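Side-chain contacts in viral structural protein 4 (Bombyx mori cytoplasmic polyhedrosis virus, PDB 6TZ0), which binds GTP and accompanies the viral RNA-dependent RNA polymerase, probably assisting its transcription of the double-stranded RNA genome: residues T348-A353 against A496-T501; A353-G358 against D532-L537; A357-F362 against E488-A493; G379-D384 against S408-D413. All blocks are in the same frame, centred on the assembly; numbering follows the deposited sequence.

Contact 1: T348-A353 against A496-T501; sequences TLVVYA and ATIART
Thr501 lies across Thr348 and Val350, three residues that bring the loop 496-501 against the central strand 347-353 of the parallel sheet. Thr501 is the side chain to follow. Its CB sits 3.7 Å from Thr348 O. One bond further on, CG2 does most of the touching: Thr501 CG2 is 3.4 Å from Thr348 O, 3.6 Å from Thr348 CB and 3.7 Å from Val350 CG2. With chi1 at 64° this methyl points away from its own carbonyl carbon and reaches the strand, while OG1 takes the position between N and C. The two threonine side chains meet at about a right angle.

Further along the strand, Val350 CG2 is shared. It also meets Ile498 CG2 at 3.7 Å, methyl to methyl, the two side chains crossing obliquely. The other Val350 branch, CG1, lies 3.7 Å above the plane of the Tyr352 ring, toward its rim, so one valine packs on both the loop and the next side chain along this side of its strand. Ile498 also rests on Val487 of strand 484-489 and on Tyr472 of helix 468-476. Beyond it, Arg500 makes a cation-pi contact with Phe94 of the polymerase chain.

The touching atoms are carbons apart from one backbone carbonyl oxygen, which implies a joint held by buried apolar surface and shape rather than by directed bonds.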
loop_
_atom_site.group_PDB
_atom_site.type_symbol
_atom_site.label_atom_id
_atom_site.label_comp_id
_atom_site.label_asym_id
_atom_site.label_seq_id
_atom_site.Cartn_x
_atom_site.Cartn_y
_atom_site.Cartn_z
ATOM N N THR B 348 15.467 17.054 -17.158
ATOM C CA THR B 348 14.568 18.097 -17.630
ATOM C C THR B 348 13.967 18.823 -16.437
ATOM O O THR B 348 13.569 18.187 -15.459
ATOM C CB THR B 348 13.463 17.492 -18.510
ATOM O OG1 THR B 348 14.052 16.709 -19.551
ATOM C CG2 THR B 348 12.615 18.576 -19.145
ATOM N N LEU B 349 13.928 20.151 -16.505
ATOM C CA LEU B 349 13.258 20.981 -15.512
ATOM C C LEU B 349 12.030 21.607 -16.151
ATOM O O LEU B 349 12.149 22.333 -17.140
ATOM C CB LEU B 349 14.181 22.076 -14.983
ATOM C CG LEU B 349 13.598 22.946 -13.872
ATOM C CD1 LEU B 349 13.407 22.119 -12.626
ATOM C CD2 LEU B 349 14.463 24.153 -13.599
ATOM N N VAL B 350 10.860 21.338 -15.584
ATOM C CA VAL B 350 9.619 21.954 -16.036
ATOM C C VAL B 350 9.338 23.158 -15.153
ATOM O O VAL B 350 9.279 23.038 -13.924
ATOM C CB VAL B 350 8.450 20.961 -16.007
ATOM C CG1 VAL B 350 7.170 21.651 -16.431
ATOM C CG2 VAL B 350 8.739 19.805 -16.919
ATOM N N VAL B 351 9.168 24.322 -15.774
ATOM C CA VAL B 351 8.940 25.577 -15.068
ATOM C C VAL B 351 7.591 26.125 -15.502
ATOM O O VAL B 351 7.410 26.490 -16.668
ATOM C CB VAL B 351 10.050 26.596 -15.343
ATOM C CG1 VAL B 351 9.738 27.901 -14.651
ATOM C CG2 VAL B 351 11.379 26.060 -14.885
ATOM N N TYR B 352 6.646 26.191 -14.571
ATOM C CA TYR B 352 5.352 26.803 -14.829
ATOM C C TYR B 352 5.348 28.251 -14.369
ATOM O O TYR B 352 5.973 28.605 -13.368
ATOM C CB TYR B 352 4.225 26.062 -14.120
ATOM C CG TYR B 352 3.983 24.676 -14.633
ATOM C CD1 TYR B 352 3.394 24.477 -15.862
ATOM C CD2 TYR B 352 4.291 23.568 -13.863
ATOM C CE1 TYR B 352 3.162 23.219 -16.337
ATOM C CE2 TYR B 352 4.047 22.304 -14.322
ATOM C CZ TYR B 352 3.483 22.137 -15.564
ATOM O OH TYR B 352 3.232 20.881 -16.043
ATOM N N ALA B 353 4.622 29.081 -15.105
ATOM C CA ALA B 353 4.507 30.492 -14.776
ATOM C C ALA B 353 3.226 31.029 -15.385
ATOM O O ALA B 353 2.683 30.457 -16.331
ATOM C CB ALA B 353 5.708 31.288 -15.281
ATOM N N ALA B 496 1.058 15.491 -17.299
ATOM C CA ALA B 496 0.925 14.204 -17.962
ATOM C C ALA B 496 1.456 14.221 -19.388
ATOM O O ALA B 496 1.429 13.186 -20.058
ATOM C CB ALA B 496 -0.544 13.775 -17.968
ATOM N N THR B 497 1.942 15.347 -19.852
ATOM C CA THR B 497 2.229 15.557 -21.261
ATOM C C THR B 497 3.662 15.986 -21.541
ATOM O O THR B 497 4.279 15.456 -22.470
ATOM C CB THR B 497 1.228 16.591 -21.781
ATOM O OG1 THR B 497 -0.097 16.061 -21.663
ATOM C CG2 THR B 497 1.484 16.916 -23.203
ATOM N N ILE B 498 4.216 16.911 -20.748
ATOM C CA ILE B 498 5.635 17.243 -20.841
ATOM C C ILE B 498 6.427 16.016 -20.398
ATOM O O ILE B 498 5.928 15.180 -19.633
ATOM C CB ILE B 498 5.974 18.476 -19.976
ATOM C CG1 ILE B 498 5.006 19.626 -20.227
ATOM C CG2 ILE B 498 7.353 19.039 -20.291
ATOM C CD1 ILE B 498 5.025 20.164 -21.600
ATOM N N ALA B 499 7.657 15.892 -20.901
ATOM C CA ALA B 499 8.493 14.713 -20.731
ATOM C C ALA B 499 8.768 14.415 -19.257
ATOM O O ALA B 499 8.574 15.246 -18.371
ATOM C CB ALA B 499 9.813 14.886 -21.480
ATOM N N ARG B 500 9.221 13.190 -19.020
ATOM C CA ARG B 500 9.269 12.619 -17.684
ATOM C C ARG B 500 10.366 13.252 -16.834
ATOM O O ARG B 500 11.556 13.149 -17.142
ATOM C CB ARG B 500 9.419 11.104 -17.801
ATOM C CG ARG B 500 10.453 10.635 -18.795
ATOM C CD ARG B 500 10.421 9.139 -18.901
ATOM N NE ARG B 500 9.169 8.651 -19.460
ATOM C CZ ARG B 500 8.780 7.386 -19.395
ATOM N NH1 ARG B 500 9.536 6.494 -18.778
ATOM N NH2 ARG B 500 7.633 7.013 -19.934
ATOM N N THR B 501 9.946 13.939 -15.776
ATOM C CA THR B 501 10.819 14.673 -14.874
ATOM C C THR B 501 10.588 14.198 -13.453
ATOM O O THR B 501 9.708 13.386 -13.171
ATOM C CB THR B 501 10.561 16.181 -14.913
ATOM O OG1 THR B 501 9.234 16.443 -14.443
ATOM C CG2 THR B 501 10.673 16.701 -16.294
#

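Contact 2: A353-G358 against D532-L537; sequences AEKGAG and DTYYRL
Glu354 and Lys355, in the P-loop that joins strand 347-353 to helix 359-374, rest against Tyr535 and Tyr534 of helix 524-537. Lys355 and Gly356 belong to a GTP site seen in this protein, although no nucleotide is bound to this chain here.

The lysine contact is made by the aliphatic shaft. Lys355 CD lies 3.8 Å from both CD2 and CE2 of Tyr534, coming obliquely to that side of the ring. With CG anti to the backbone N (chi1 -173°), the chain runs out straight toward the helix and bends only at its last torsion, chi4 63°, which turns the amino group off the line of the shaft. The lysine side chain also packs on Leu530 and Gln527, one and two turns earlier in the helix.

Glu354 and Tyr535 run side by side and point the same way, with carboxylate and ring planes 89° apart. Glu354 OE2 approaches the ring obliquely, 3.2 Å from Tyr535 CD1 and 3.6 Å from Tyr535 CE1. The other oxygen, OE1, is hydrogen-bonded to Thr513 OG1, which helps fix the carboxylate. Tyr535 makes cation-pi contacts with Arg531 and with Arg368 of the polymerase chain.

Within the loop, Ala357 N donates to Glu354 O at 3.2 Å, closing a turn. Gly356 and Gly358 both have positive phi. A glycine-rich turn between a central parallel strand and the following helix, carrying nucleotide-binding residues, is the Walker A arrangement of P-loop NTPases.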
loop_
_atom_site.group_PDB
_atom_site.type_symbol
_atom_site.label_atom_id
_atom_site.label_comp_id
_atom_site.label_asym_id
_atom_site.label_seq_id
_atom_site.Cartn_x
_atom_site.Cartn_y
_atom_site.Cartn_z
ATOM N N ALA B 353 4.622 29.081 -15.105
ATOM C CA ALA B 353 4.507 30.492 -14.776
ATOM C C ALA B 353 3.226 31.029 -15.385
ATOM O O ALA B 353 2.683 30.457 -16.331
ATOM C CB ALA B 353 5.708 31.288 -15.281
ATOM N N GLU B 354 2.749 32.136 -14.827
ATOM C CA GLU B 354 1.611 32.811 -15.423
ATOM C C GLU B 354 2.026 33.509 -16.709
ATOM O O GLU B 354 3.160 33.962 -16.866
ATOM C CB GLU B 354 0.992 33.822 -14.460
ATOM C CG GLU B 354 0.217 33.210 -13.309
ATOM C CD GLU B 354 -0.449 34.254 -12.438
ATOM O OE1 GLU B 354 -0.217 35.456 -12.667
ATOM O OE2 GLU B 354 -1.208 33.879 -11.524
ATOM N N LYS B 355 1.083 33.577 -17.632
ATOM C CA LYS B 355 1.295 34.165 -18.945
ATOM C C LYS B 355 1.404 35.673 -18.787
ATOM O O LYS B 355 0.401 36.366 -18.616
ATOM C CB LYS B 355 0.143 33.770 -19.857
ATOM C CG LYS B 355 0.309 34.162 -21.286
ATOM C CD LYS B 355 -0.798 33.585 -22.118
ATOM C CE LYS B 355 -0.666 34.047 -23.536
ATOM N NZ LYS B 355 0.608 33.558 -24.120
ATOM N N GLY B 356 2.628 36.187 -18.821
ATOM C CA GLY B 356 2.850 37.604 -18.634
ATOM C C GLY B 356 3.922 37.902 -17.613
ATOM O O GLY B 356 4.171 39.063 -17.286
ATOM N N ALA B 357 4.579 36.854 -17.119
ATOM C CA ALA B 357 5.548 36.982 -16.041
ATOM C C ALA B 357 6.946 37.333 -16.524
ATOM O O ALA B 357 7.794 37.682 -15.699
ATOM C CB ALA B 357 5.598 35.687 -15.234
ATOM N N GLY B 358 7.208 37.261 -17.824
ATOM C CA GLY B 358 8.537 37.523 -18.336
ATOM C C GLY B 358 9.485 36.391 -18.011
ATOM O O GLY B 358 10.621 36.623 -17.591
ATOM N N ASP B 532 -6.137 34.522 -18.394
ATOM C CA ASP B 532 -7.155 34.163 -17.410
ATOM C C ASP B 532 -7.539 32.688 -17.499
ATOM O O ASP B 532 -7.780 32.046 -16.469
ATOM C CB ASP B 532 -8.373 35.059 -17.572
ATOM C CG ASP B 532 -8.145 36.450 -17.040
ATOM O OD1 ASP B 532 -7.363 36.604 -16.085
ATOM O OD2 ASP B 532 -8.759 37.390 -17.573
ATOM N N THR B 533 -7.552 32.124 -18.712
ATOM C CA THR B 533 -7.803 30.691 -18.878
ATOM C C THR B 533 -6.701 29.853 -18.233
ATOM O O THR B 533 -6.976 28.896 -17.489
ATOM C CB THR B 533 -7.913 30.361 -20.364
ATOM O OG1 THR B 533 -8.945 31.150 -20.953
ATOM C CG2 THR B 533 -8.233 28.893 -20.572
ATOM N N TYR B 534 -5.441 30.211 -18.493
ATOM C CA TYR B 534 -4.324 29.465 -17.931
ATOM C C TYR B 534 -4.238 29.636 -16.425
ATOM O O TYR B 534 -3.849 28.695 -15.730
ATOM C CB TYR B 534 -3.019 29.907 -18.584
ATOM C CG TYR B 534 -2.889 29.548 -20.040
ATOM C CD1 TYR B 534 -3.621 28.511 -20.595
ATOM C CD2 TYR B 534 -2.053 30.277 -20.870
ATOM C CE1 TYR B 534 -3.502 28.198 -21.926
ATOM C CE2 TYR B 534 -1.934 29.977 -22.199
ATOM C CZ TYR B 534 -2.659 28.938 -22.724
ATOM O OH TYR B 534 -2.535 28.634 -24.054
ATOM N N TYR B 535 -4.606 30.815 -15.909
ATOM C CA TYR B 535 -4.707 31.006 -14.466
ATOM C C TYR B 535 -5.774 30.107 -13.866
ATOM O O TYR B 535 -5.575 29.528 -12.793
ATOM C CB TYR B 535 -5.011 32.470 -14.148
ATOM C CG TYR B 535 -5.268 32.709 -12.682
ATOM C CD1 TYR B 535 -4.227 32.702 -11.771
ATOM C CD2 TYR B 535 -6.555 32.932 -12.208
ATOM C CE1 TYR B 535 -4.455 32.909 -10.434
ATOM C CE2 TYR B 535 -6.791 33.133 -10.873
ATOM C CZ TYR B 535 -5.739 33.120 -9.989
ATOM O OH TYR B 535 -5.967 33.329 -8.651
ATOM N N ARG B 536 -6.909 29.968 -14.553
ATOM C CA ARG B 536 -7.958 29.067 -14.097
ATOM C C ARG B 536 -7.524 27.605 -14.165
ATOM O O ARG B 536 -8.090 26.765 -13.464
ATOM C CB ARG B 536 -9.228 29.333 -14.920
ATOM C CG ARG B 536 -10.493 28.574 -14.528
ATOM C CD ARG B 536 -11.700 29.136 -15.251
ATOM N NE ARG B 536 -12.928 28.406 -14.966
ATOM C CZ ARG B 536 -13.425 27.457 -15.747
ATOM N NH1 ARG B 536 -12.807 27.136 -16.869
ATOM N NH2 ARG B 536 -14.544 26.837 -15.413
ATOM N N LEU B 537 -6.506 27.282 -14.955
ATOM C CA LEU B 537 -5.993 25.920 -14.968
ATOM C C LEU B 537 -4.692 25.723 -14.192
ATOM O O LEU B 537 -4.203 24.595 -14.131
ATOM C CB LEU B 537 -5.793 25.458 -16.403
ATOM C CG LEU B 537 -7.028 25.257 -17.253
ATOM C CD1 LEU B 537 -6.573 24.970 -18.645
ATOM C CD2 LEU B 537 -7.842 24.113 -16.689
#

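Contact 3: A357-F362 against E488-A493; sequences AGKTSF and EGHFNA
Lys359 NZ comes obliquely to the imidazole of His490, 4.3 Å from His490 NE2, and the same imidazole stacks on the ring of Tyr534 from helix 524-537. Around it also lie Ser383 and Asp384, from the loop after strand 378-381. Nearby, the Phe491 ring has Ala493 CB at its edge, in plane.

Lys359 and Thr360 are the last residues of the Walker A sequence, at the start of helix 359-374, and both belong to GTP sites seen in this protein. Glu488 stands near the end of the adjacent parallel strand, a position consistent with a Walker B acid.

The Glu488 carboxylate sits against the carbons of both P-loop residues. Thr360 crosses Glu488 at about a right angle and sets its CG2 3.3 Å from Glu488 OE1. Lys359 crosses obliquely, its CG above the carboxylate plane and 3.7 Å from Glu488 OE1. After a bend at chi2 (-85°) the lysine runs straight on toward His490. Lys359 NZ stays 5.1 Å from Glu488 OE1, too far for a salt bridge, though the opposite charges probably still attract.

Glu488 itself is extended beyond CG, and this brings its head across the helix start. There OE2 is hydrogen-bonded to His380 NE2 on strand 378-381, a bond that probably helps position the carboxylate. The same oxygen, Glu488 OE2, lies 3.5 Å from Thr360 CA.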
loop_
_atom_site.group_PDB
_atom_site.type_symbol
_atom_site.label_atom_id
_atom_site.label_comp_id
_atom_site.label_asym_id
_atom_site.label_seq_id
_atom_site.Cartn_x
_atom_site.Cartn_y
_atom_site.Cartn_z
ATOM N N ALA B 357 4.579 36.854 -17.119
ATOM C CA ALA B 357 5.548 36.982 -16.041
ATOM C C ALA B 357 6.946 37.333 -16.524
ATOM O O ALA B 357 7.794 37.682 -15.699
ATOM C CB ALA B 357 5.598 35.687 -15.234
ATOM N N GLY B 358 7.208 37.261 -17.824
ATOM C CA GLY B 358 8.537 37.523 -18.336
ATOM C C GLY B 358 9.485 36.391 -18.011
ATOM O O GLY B 358 10.621 36.623 -17.591
ATOM N N LYS B 359 9.027 35.159 -18.206
ATOM C CA LYS B 359 9.778 33.989 -17.782
ATOM C C LYS B 359 10.792 33.508 -18.810
ATOM O O LYS B 359 11.777 32.866 -18.426
ATOM C CB LYS B 359 8.828 32.840 -17.408
ATOM C CG LYS B 359 8.060 32.150 -18.535
ATOM C CD LYS B 359 6.770 32.868 -18.905
ATOM C CE LYS B 359 5.872 31.991 -19.753
ATOM N NZ LYS B 359 4.670 32.729 -20.215
ATOM N N THR B 360 10.598 33.817 -20.094
ATOM C CA THR B 360 11.587 33.428 -21.093
ATOM C C THR B 360 12.859 34.248 -20.953
ATOM O O THR B 360 13.966 33.720 -21.122
ATOM C CB THR B 360 11.015 33.582 -22.498
ATOM O OG1 THR B 360 10.674 34.953 -22.724
ATOM C CG2 THR B 360 9.784 32.728 -22.665
ATOM N N SER B 361 12.715 35.531 -20.618
ATOM C CA SER B 361 13.868 36.408 -20.455
ATOM C C SER B 361 14.736 35.984 -19.275
ATOM O O SER B 361 15.964 36.109 -19.326
ATOM C CB SER B 361 13.398 37.849 -20.281
ATOM O OG SER B 361 14.495 38.715 -20.069
ATOM N N PHE B 362 14.124 35.477 -18.207
ATOM C CA PHE B 362 14.939 34.951 -17.122
ATOM C C PHE B 362 15.513 33.584 -17.455
ATOM O O PHE B 362 16.690 33.329 -17.183
ATOM C CB PHE B 362 14.151 34.869 -15.818
ATOM C CG PHE B 362 14.901 34.170 -14.722
ATOM C CD1 PHE B 362 15.995 34.762 -14.130
ATOM C CD2 PHE B 362 14.521 32.909 -14.298
ATOM C CE1 PHE B 362 16.696 34.113 -13.144
ATOM C CE2 PHE B 362 15.219 32.259 -13.311
ATOM C CZ PHE B 362 16.305 32.862 -12.735
ATOM N N GLU B 488 9.128 25.132 -20.599
ATOM C CA GLU B 488 8.135 25.970 -19.951
ATOM C C GLU B 488 6.734 25.452 -20.251
ATOM O O GLU B 488 6.478 24.847 -21.292
ATOM C CB GLU B 488 8.270 27.409 -20.432
ATOM C CG GLU B 488 9.614 28.029 -20.184
ATOM C CD GLU B 488 9.705 29.415 -20.775
ATOM O OE1 GLU B 488 8.729 29.851 -21.416
ATOM O OE2 GLU B 488 10.756 30.064 -20.617
ATOM N N GLY B 489 5.816 25.698 -19.317
ATOM C CA GLY B 489 4.444 25.271 -19.480
ATOM C C GLY B 489 3.484 26.344 -19.010
ATOM O O GLY B 489 3.875 27.303 -18.349
ATOM N N HIS B 490 2.214 26.172 -19.368
ATOM C CA HIS B 490 1.198 27.128 -18.956
ATOM C C HIS B 490 0.292 26.649 -17.836
ATOM O O HIS B 490 -0.235 27.489 -17.108
ATOM C CB HIS B 490 0.308 27.543 -20.129
ATOM C CG HIS B 490 0.967 28.463 -21.104
ATOM N ND1 HIS B 490 1.354 28.065 -22.363
ATOM C CD2 HIS B 490 1.344 29.756 -20.986
ATOM C CE1 HIS B 490 1.893 29.090 -22.999
ATOM N NE2 HIS B 490 1.916 30.123 -22.178
ATOM N N PHE B 491 0.091 25.344 -17.672
ATOM C CA PHE B 491 -0.870 24.869 -16.686
ATOM C C PHE B 491 -0.560 23.434 -16.294
ATOM O O PHE B 491 0.113 22.705 -17.020
ATOM C CB PHE B 491 -2.309 25.010 -17.192
ATOM C CG PHE B 491 -2.575 24.369 -18.527
ATOM C CD1 PHE B 491 -2.410 25.090 -19.696
ATOM C CD2 PHE B 491 -3.045 23.072 -18.611
ATOM C CE1 PHE B 491 -2.662 24.521 -20.918
ATOM C CE2 PHE B 491 -3.305 22.500 -19.835
ATOM C CZ PHE B 491 -3.112 23.229 -20.987
ATOM N N ASN B 492 -1.084 23.039 -15.131
ATOM C CA ASN B 492 -0.681 21.795 -14.487
ATOM C C ASN B 492 -1.190 20.542 -15.180
ATOM O O ASN B 492 -0.745 19.449 -14.825
ATOM C CB ASN B 492 -1.151 21.749 -13.035
ATOM C CG ASN B 492 -0.460 22.761 -12.168
ATOM O OD1 ASN B 492 -1.101 23.607 -11.560
ATOM N ND2 ASN B 492 0.860 22.688 -12.112
ATOM N N ALA B 493 -2.111 20.650 -16.136
ATOM C CA ALA B 493 -2.559 19.453 -16.833
ATOM C C ALA B 493 -1.531 18.956 -17.836
ATOM O O ALA B 493 -1.664 17.839 -18.337
ATOM C CB ALA B 493 -3.886 19.708 -17.539
#

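Contact 4: G379-D384 against S408-D413; sequences GHLSSD and SLDTDD
Asp410 reaches from the loop 408-413 to Leu381 and Ser382, where strand 378-381 gives way to loop. Asp410 contributes about half of the surface that the two segments bury.

The van der Waals contacts come first. Asp410 OD2 lies 3.8 Å from Leu381 CD2, a carboxylate oxygen beside a methyl, with the two side chains crossing at a slant. Alongside, Ser382 CB faces Asp410 CG at 4.3 Å. In Asp410 the CG is anti to the carbonyl carbon (chi1 -78°), which carries the carboxylate toward the strand end.

The polar approach between the segments is longer than a hydrogen bond. Ser382 N stands 3.8 Å from Asp410 OD2, and the interaction is at most a weak electrostatic one.

Local polar pairs lie within each segment. Asp384 N donates to Ser382 OG at 3.5 Å, nearly straight at 165°, a weak bond within the turn after the strand. Thr411 OG1 and Asp413 OD1 also pair, at a distance too short to be trusted.

The joint lies beside helix 385-393: Asp410 packs on Ala385 at its first turn, where the helix end may favour the negative charge, and Leu409 packs on Trp389 and Lys392. Ser382 meanwhile touches Thr360 of helix 359-374, beside strand 378-381, one edge of the parallel sheet.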
loop_
_atom_site.group_PDB
_atom_site.type_symbol
_atom_site.label_atom_id
_atom_site.label_comp_id
_atom_site.label_asym_id
_atom_site.label_seq_id
_atom_site.Cartn_x
_atom_site.Cartn_y
_atom_site.Cartn_z
ATOM N N GLY B 379 19.371 22.960 -23.443
ATOM C CA GLY B 379 18.309 23.374 -24.334
ATOM C C GLY B 379 17.180 24.074 -23.597
ATOM O O GLY B 379 16.913 23.806 -22.432
ATOM N N HIS B 380 16.507 24.982 -24.301
ATOM C CA HIS B 380 15.451 25.782 -23.686
ATOM C C HIS B 380 14.319 25.965 -24.691
ATOM O O HIS B 380 14.429 26.778 -25.610
ATOM C CB HIS B 380 15.993 27.118 -23.204
ATOM C CG HIS B 380 14.947 28.015 -22.627
ATOM N ND1 HIS B 380 14.343 29.015 -23.357
ATOM C CD2 HIS B 380 14.355 28.026 -21.412
ATOM C CE1 HIS B 380 13.451 29.629 -22.603
ATOM N NE2 HIS B 380 13.434 29.044 -21.420
ATOM N N LEU B 381 13.240 25.212 -24.503
ATOM C CA LEU B 381 12.017 25.409 -25.264
ATOM C C LEU B 381 11.148 26.450 -24.579
ATOM O O LEU B 381 11.051 26.482 -23.351
ATOM C CB LEU B 381 11.235 24.105 -25.400
ATOM C CG LEU B 381 11.854 22.976 -26.215
ATOM C CD1 LEU B 381 10.986 21.747 -26.125
ATOM C CD2 LEU B 381 12.027 23.395 -27.655
ATOM N N SER B 382 10.507 27.295 -25.379
ATOM C CA SER B 382 9.582 28.282 -24.849
ATOM C C SER B 382 8.274 27.620 -24.438
ATOM O O SER B 382 8.063 26.419 -24.616
ATOM C CB SER B 382 9.315 29.375 -25.874
ATOM O OG SER B 382 8.347 30.277 -25.380
ATOM N N SER B 383 7.374 28.421 -23.883
ATOM C CA SER B 383 6.088 27.894 -23.464
ATOM C C SER B 383 5.110 27.820 -24.624
ATOM O O SER B 383 4.137 27.064 -24.552
ATOM C CB SER B 383 5.512 28.753 -22.346
ATOM O OG SER B 383 4.441 28.090 -21.718
ATOM N N ASP B 384 5.355 28.579 -25.689
ATOM C CA ASP B 384 4.560 28.522 -26.912
ATOM C C ASP B 384 5.238 27.681 -27.981
ATOM O O ASP B 384 5.090 27.957 -29.168
ATOM C CB ASP B 384 4.297 29.927 -27.440
ATOM C CG ASP B 384 3.340 30.717 -26.573
ATOM O OD1 ASP B 384 2.469 30.097 -25.930
ATOM O OD2 ASP B 384 3.455 31.958 -26.540
ATOM N N SER B 408 13.849 26.929 -34.158
ATOM C CA SER B 408 13.671 28.021 -35.103
ATOM C C SER B 408 12.231 28.503 -35.140
ATOM O O SER B 408 11.974 29.652 -35.516
ATOM C CB SER B 408 14.100 27.578 -36.497
ATOM O OG SER B 408 13.234 26.572 -36.982
ATOM N N LEU B 409 11.279 27.645 -34.780
ATOM C CA LEU B 409 9.891 28.086 -34.718
ATOM C C LEU B 409 9.530 28.793 -33.418
ATOM O O LEU B 409 8.389 29.236 -33.284
ATOM C CB LEU B 409 8.942 26.906 -34.920
ATOM C CG LEU B 409 8.887 26.306 -36.319
ATOM C CD1 LEU B 409 7.989 25.090 -36.339
ATOM C CD2 LEU B 409 8.405 27.342 -37.301
ATOM N N ASP B 410 10.453 28.924 -32.466
ATOM C CA ASP B 410 10.166 29.573 -31.191
ATOM C C ASP B 410 10.334 31.074 -31.218
ATOM O O ASP B 410 10.524 31.669 -30.151
ATOM C CB ASP B 410 11.052 29.008 -30.081
ATOM C CG ASP B 410 10.579 27.679 -29.588
ATOM O OD1 ASP B 410 9.366 27.436 -29.683
ATOM O OD2 ASP B 410 11.409 26.895 -29.085
ATOM N N THR B 411 10.284 31.718 -32.371
ATOM C CA THR B 411 10.492 33.151 -32.394
ATOM C C THR B 411 9.190 33.879 -32.074
ATOM O O THR B 411 8.108 33.296 -32.040
ATOM C CB THR B 411 11.051 33.589 -33.745
ATOM O OG1 THR B 411 10.098 33.310 -34.775
ATOM C CG2 THR B 411 12.333 32.833 -34.038
ATOM N N ASP B 412 9.317 35.182 -31.830
ATOM C CA ASP B 412 8.181 35.999 -31.430
ATOM C C ASP B 412 7.231 36.259 -32.592
ATOM O O ASP B 412 6.031 36.457 -32.377
ATOM C CB ASP B 412 8.693 37.322 -30.854
ATOM C CG ASP B 412 7.666 38.045 -30.004
ATOM O OD1 ASP B 412 6.557 37.517 -29.791
ATOM O OD2 ASP B 412 7.977 39.163 -29.544
ATOM N N ASP B 413 7.735 36.248 -33.823
ATOM C CA ASP B 413 6.912 36.581 -34.979
ATOM C C ASP B 413 6.182 35.383 -35.574
ATOM O O ASP B 413 5.719 35.470 -36.713
ATOM C CB ASP B 413 7.765 37.275 -36.046
ATOM C CG ASP B 413 8.979 36.467 -36.453
ATOM O OD1 ASP B 413 9.234 35.403 -35.856
ATOM O OD2 ASP B 413 9.690 36.908 -37.379
#

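The four contacts gather on one side of the chain's centre, around a parallel sheet ordered 378-381, 484-489, 347-353, 504-507, 543-545, as in nucleotide kinases of the P-loop class. Contact 1 holds the central strand; contacts 2 and 3 follow directly along the P-loop, their centres 8 Å apart and linked through Tyr534 and His490. Contact 4 lies beyond strand 484-489, its centre 12 Å from that of contact 3, and is nested in the chain segments closed by the other three. Contacts 1 and 2 interleave along the sequence. Contacts 2 and 3 hold GTP-site residues where the strand ends, and contact 4 borders them. Contacts 1, 2 and 3 all touch the polymerase chain; contact 4 does not.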